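Local atomic coordinates of peptidoglycan-N-acetylglucosamine deacetylase BC_1960 (Bacillus cereus, PDB entry 4L1G), a protein that removes acetyl groups from N-acetylglucosamine residues of peptidoglycan by zinc-dependent hydrolysis, and also acts on soluble chitin substrates and N-acetylchitooligomers. Residues A[60-65]-A[179-184]; A[128-133]-A[151-156]. All blocks are in the same frame, centred on the assembly; numbering follows the deposited sequence.

Contact 1: residues A[60-65]-A[179-184]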
# COMPACT_ATOMS: atom_id res chain seq x y z
N GLU A 60 -19.48 -3.61 -3.18
CA GLU A 60 -20.79 -2.97 -3.12
C GLU A 60 -21.33 -2.92 -1.70
O GLU A 60 -22.21 -2.12 -1.39
CB GLU A 60 -21.79 -3.73 -4.01
CG GLU A 60 -21.47 -3.69 -5.49
CD GLU A 60 -22.54 -4.37 -6.33
OE1 GLU A 60 -22.60 -4.09 -7.54
OE2 GLU A 60 -23.31 -5.18 -5.78
N LYS A 61 -20.80 -3.78 -0.83
CA LYS A 61 -21.33 -3.93 0.52
C LYS A 61 -20.44 -3.30 1.58
O LYS A 61 -20.92 -2.82 2.61
CB LYS A 61 -21.57 -5.41 0.83
CG LYS A 61 -22.36 -5.67 2.10
CD LYS A 61 -22.78 -7.13 2.20
CE LYS A 61 -23.46 -7.44 3.52
NZ LYS A 61 -24.72 -6.66 3.71
N TYR A 62 -19.13 -3.29 1.34
CA TYR A 62 -18.18 -2.80 2.33
C TYR A 62 -17.23 -1.75 1.76
O TYR A 62 -17.19 -1.51 0.56
CB TYR A 62 -17.36 -3.97 2.89
CG TYR A 62 -18.21 -5.11 3.41
CD1 TYR A 62 -18.89 -5.01 4.61
CD2 TYR A 62 -18.32 -6.30 2.69
CE1 TYR A 62 -19.66 -6.05 5.09
CE2 TYR A 62 -19.09 -7.34 3.16
CZ TYR A 62 -19.76 -7.21 4.36
OH TYR A 62 -20.53 -8.25 4.83
N ALA A 63 -16.46 -1.12 2.65
CA ALA A 63 -15.40 -0.21 2.24
C ALA A 63 -14.24 -1.04 1.72
O ALA A 63 -13.33 -1.39 2.47
CB ALA A 63 -14.97 0.67 3.40
N TYR A 64 -14.27 -1.35 0.43
CA TYR A 64 -13.39 -2.35 -0.15
C TYR A 64 -13.25 -2.12 -1.66
O TYR A 64 -14.25 -2.02 -2.37
CB TYR A 64 -13.99 -3.74 0.12
CG TYR A 64 -13.14 -4.92 -0.27
CD1 TYR A 64 -11.96 -5.21 0.41
CD2 TYR A 64 -13.54 -5.78 -1.28
CE1 TYR A 64 -11.19 -6.31 0.07
CE2 TYR A 64 -12.78 -6.88 -1.63
CZ TYR A 64 -11.60 -7.14 -0.95
OH TYR A 64 -10.84 -8.23 -1.30
N ALA A 65 -12.01 -2.03 -2.14
CA ALA A 65 -11.77 -1.79 -3.56
C ALA A 65 -10.45 -2.37 -4.05
O ALA A 65 -9.53 -2.59 -3.27
CB ALA A 65 -11.84 -0.30 -3.87
N GLN A 179 -14.36 -10.04 8.89
CA GLN A 179 -13.22 -9.17 9.14
C GLN A 179 -13.41 -7.86 8.39
O GLN A 179 -13.16 -6.78 8.92
CB GLN A 179 -11.92 -9.85 8.70
CG GLN A 179 -11.59 -11.11 9.47
CD GLN A 179 -10.42 -11.87 8.86
OE1 GLN A 179 -10.06 -11.64 7.71
NE2 GLN A 179 -9.83 -12.77 9.64
N LEU A 180 -13.87 -7.97 7.15
CA LEU A 180 -14.12 -6.81 6.32
C LEU A 180 -15.31 -6.01 6.86
O LEU A 180 -15.31 -4.78 6.82
CB LEU A 180 -14.39 -7.26 4.88
CG LEU A 180 -14.62 -6.19 3.81
CD1 LEU A 180 -13.50 -5.16 3.82
CD2 LEU A 180 -14.72 -6.85 2.44
N LYS A 181 -16.30 -6.73 7.39
CA LYS A 181 -17.47 -6.10 7.98
C LYS A 181 -17.10 -5.28 9.21
O LYS A 181 -17.57 -4.15 9.37
CB LYS A 181 -18.52 -7.16 8.34
CG LYS A 181 -19.74 -6.63 9.06
CD LYS A 181 -20.77 -7.73 9.25
CE LYS A 181 -21.91 -7.29 10.17
NZ LYS A 181 -21.46 -7.09 11.58
N TRP A 182 -16.27 -5.85 10.07
CA TRP A 182 -15.79 -5.15 11.26
C TRP A 182 -15.00 -3.90 10.89
O TRP A 182 -15.20 -2.83 11.48
CB TRP A 182 -14.93 -6.07 12.13
CG TRP A 182 -14.39 -5.41 13.36
CD1 TRP A 182 -15.05 -5.22 14.55
CD2 TRP A 182 -13.08 -4.86 13.54
NE1 TRP A 182 -14.23 -4.58 15.44
CE2 TRP A 182 -13.01 -4.35 14.85
CE3 TRP A 182 -11.96 -4.75 12.71
CZ2 TRP A 182 -11.87 -3.73 15.36
CZ3 TRP A 182 -10.82 -4.14 13.22
CH2 TRP A 182 -10.79 -3.64 14.53
N ALA A 183 -14.11 -4.02 9.91
CA ALA A 183 -13.29 -2.90 9.46
C ALA A 183 -14.14 -1.75 8.92
O ALA A 183 -13.87 -0.58 9.20
CB ALA A 183 -12.29 -3.36 8.41
N THR A 184 -15.15 -2.09 8.13
CA THR A 184 -16.08 -1.10 7.61
C THR A 184 -16.80 -0.38 8.74
O THR A 184 -16.93 0.85 8.73
CB THR A 184 -17.13 -1.75 6.67
OG1 THR A 184 -16.46 -2.47 5.63
CG2 THR A 184 -18.03 -0.69 6.05

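Contact 2: residues A[128-133]-A[151-156]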
# COMPACT_ATOMS: atom_id res chain seq x y z
N ILE A 128 0.34 6.67 5.10
CA ILE A 128 0.65 5.40 5.75
C ILE A 128 -0.61 4.55 5.93
O ILE A 128 -1.66 5.05 6.32
CB ILE A 128 1.32 5.64 7.12
CG1 ILE A 128 2.69 6.30 6.93
CG2 ILE A 128 1.46 4.33 7.90
CD1 ILE A 128 3.37 6.68 8.21
N GLY A 129 -0.49 3.26 5.61
CA GLY A 129 -1.59 2.33 5.80
C GLY A 129 -1.24 1.23 6.78
O GLY A 129 -0.07 1.01 7.09
N ASN A 130 -2.27 0.54 7.27
CA ASN A 130 -2.10 -0.54 8.23
C ASN A 130 -1.98 -1.90 7.53
O ASN A 130 -2.90 -2.32 6.84
CB ASN A 130 -3.29 -0.54 9.20
CG ASN A 130 -3.11 -1.48 10.38
OD1 ASN A 130 -2.51 -2.55 10.27
ND2 ASN A 130 -3.65 -1.09 11.53
N HIS A 131 -0.85 -2.57 7.72
CA HIS A 131 -0.61 -3.86 7.06
C HIS A 131 -0.55 -5.03 8.04
O HIS A 131 0.08 -6.05 7.76
CB HIS A 131 0.69 -3.79 6.25
CG HIS A 131 0.77 -4.79 5.14
ND1 HIS A 131 -0.26 -5.02 4.26
CD2 HIS A 131 1.77 -5.63 4.77
CE1 HIS A 131 0.09 -5.95 3.39
NE2 HIS A 131 1.32 -6.34 3.68
N THR A 132 -1.23 -4.87 9.18
CA THR A 132 -1.16 -5.78 10.33
C THR A 132 0.19 -5.72 11.03
O THR A 132 1.12 -5.05 10.58
CB THR A 132 -1.49 -7.27 10.02
OG1 THR A 132 -0.35 -7.91 9.42
CG2 THR A 132 -2.71 -7.39 9.11
N TYR A 133 0.30 -6.43 12.15
CA TYR A 133 1.49 -6.39 12.99
C TYR A 133 2.58 -7.34 12.52
O TYR A 133 3.72 -6.92 12.31
CB TYR A 133 1.13 -6.67 14.45
CG TYR A 133 2.32 -6.61 15.38
CD1 TYR A 133 2.83 -5.40 15.81
CD2 TYR A 133 2.94 -7.78 15.82
CE1 TYR A 133 3.92 -5.33 16.66
CE2 TYR A 133 4.03 -7.73 16.67
CZ TYR A 133 4.52 -6.50 17.08
OH TYR A 133 5.61 -6.44 17.92
N ILE A 151 -5.43 -3.37 15.57
CA ILE A 151 -5.42 -2.35 16.62
C ILE A 151 -4.02 -2.07 17.17
O ILE A 151 -3.64 -0.91 17.34
CB ILE A 151 -6.39 -2.72 17.77
CG1 ILE A 151 -7.84 -2.71 17.27
CG2 ILE A 151 -6.23 -1.76 18.94
CD1 ILE A 151 -8.84 -3.19 18.30
N LYS A 152 -3.26 -3.12 17.43
CA LYS A 152 -1.88 -2.97 17.89
C LYS A 152 -1.05 -2.18 16.88
O LYS A 152 -0.24 -1.33 17.26
CB LYS A 152 -1.25 -4.34 18.16
CG LYS A 152 0.21 -4.28 18.58
CD LYS A 152 0.62 -5.51 19.38
CE LYS A 152 0.46 -6.78 18.57
NZ LYS A 152 0.90 -7.97 19.36
N THR A 153 -1.25 -2.46 15.60
CA THR A 153 -0.54 -1.76 14.54
C THR A 153 -1.01 -0.31 14.45
O THR A 153 -0.20 0.60 14.24
CB THR A 153 -0.76 -2.45 13.18
OG1 THR A 153 -0.37 -3.82 13.27
CG2 THR A 153 0.06 -1.77 12.09
N GLU A 154 -2.31 -0.10 14.63
CA GLU A 154 -2.88 1.24 14.58
C GLU A 154 -2.28 2.13 15.67
O GLU A 154 -1.94 3.28 15.42
CB GLU A 154 -4.40 1.17 14.73
CG GLU A 154 -5.13 2.45 14.37
CD GLU A 154 -5.45 2.57 12.89
OE1 GLU A 154 -6.38 3.32 12.55
OE2 GLU A 154 -4.77 1.91 12.07
N GLU A 155 -2.15 1.58 16.88
CA GLU A 155 -1.58 2.31 18.01
C GLU A 155 -0.14 2.71 17.74
O GLU A 155 0.26 3.84 18.02
CB GLU A 155 -1.66 1.48 19.29
CG GLU A 155 -3.06 1.29 19.83
CD GLU A 155 -3.10 0.32 21.00
OE1 GLU A 155 -2.06 -0.30 21.31
OE2 GLU A 155 -4.18 0.18 21.62
N ILE A 156 0.64 1.77 17.22
CA ILE A 156 2.04 2.02 16.90
C ILE A 156 2.19 3.12 15.86
O ILE A 156 2.97 4.05 16.03
CB ILE A 156 2.72 0.73 16.39
CG1 ILE A 156 2.83 -0.30 17.52
CG2 ILE A 156 4.10 1.04 15.81
CD1 ILE A 156 3.29 -1.67 17.08
O HOH W 1 4.07 -7.67 20.34

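Contact 1: residues A[60-65]-A[179-184]
Tyr62, Ala63 and Tyr64 lie against Leu180, Lys181 and Thr184 of helix 177-185, the helix of the beta-alpha-beta crossover that links parallel strands 167-168 and 189-191 in this barrel-type polysaccharide deacetylase fold. Strand 64-65 extends the same sheet beyond 189-191, and the helix packs over the turn leading into it.

The apolar part centres on Leu180. Its CG sits 3.6 Å from Tyr62 CB; both methyls lie against Tyr64, and Leu180 CD2 also touches Tyr62 CD2. Leu180 CD2 hangs over one face of the Tyr64 ring, 3.9 Å from the centroid and displaced toward Tyr64 CG, a CH-pi contact, while Leu180 CD1 lies 3.7 Å from Tyr64 CD1. A branched leucine suits this place because CG and CD2 serve Tyr62 while both methyls serve Tyr64; Ile190 and Trp58 also pack on it. Tyr64 CG stands anti to the backbone N (chi1 -173°) on a CB directed at the helix; the OH bonds to Gln192.

Tyr62 gives the helix a different surface. Lys61 CG rests on one ring face and Lys181 N lies over the opposite one, while Tyr62 CE1 meets Lys181 CB at 3.6 Å. Both polar ends are held by the helix itself: Tyr62 OH bonds to Glu177, and Lys181 NZ forms a salt bridge with Glu185. The lysine thus gives its aliphatic root to the ring and its ammonium group to Glu185, one turn further along.

The polar part rests on Thr184 OG1. Thr184 OG1 accepts from Ala63 N (3.3 Å, 155°); Ala63 is the centre of an inverse gamma turn. Thr184 OG1 in turn donates to Leu180 O at 2.8 Å, reaching that oxygen from the face opposite to Thr184 N.

Contact 2: residues A[128-133]-A[151-156]
Asn130 ND2 is gripped by Ile150 O of helix 143-161 and, less certainly because Glu154 has two deposited conformers, by Glu154 OE2. Asn130 ND2 to Glu154 OE2, 3.2 Å at 165°, lies near the amide plane but comes to the anti side of the carboxylate, tilted 28° from its plane. Asn130 OD1 accepts from Thr132 N at 2.9 Å, closing an Asx turn where strand 127-130 of the deacetylase barrel gives way to the zinc-binding His131/His135 segment. An asparagine suits this place, since one amide both ties the strand to the helix and shapes the turn from Asn130 through zinc ligand His131 to Thr132.

Thr153 presses CG2 against Asn130 OD1 at 3.2 Å. With OG1 anti to its carbonyl carbon, the hydroxyl bonds back to Gln149 O within the helix, whereas Tyr133 N bonds to Gln149 OE1.

Tyr133 reaches across the helix surface, its OH bonded to Glu112. Lys152 bends at chi3 (61°), carrying CE over one ring face, 3.8 Å from the centroid; NZ follows at 4.3 Å in a cation-pi contact. Ile156 comes in at the ring edge, its CD1 in the ring plane and 3.7 Å from Tyr133 CE1.

In the fold
Contact 2 is nested within the chain loop closed by contact 1, and the two touch where Trp182 CH2 meets Ile151 CG1. Both set a helix against a turn next to a short strand. Asn130 has backbone bonds to Phe167 and Arg169, at strand 167-168, which belongs with 189-191 and 64-65 in the three-stranded sheet of contact 1. Contact 1, farther from the chain's centre and partly buried, relies on tyrosines and a leucine plus one threonine hydroxyl. Contact 2 is buried and holds His131 itself; there amide bonding combines with a cation-pi contact. The Tyr64 side chain of contact 1 lies about 12 Å from that of the zinc ligand His131.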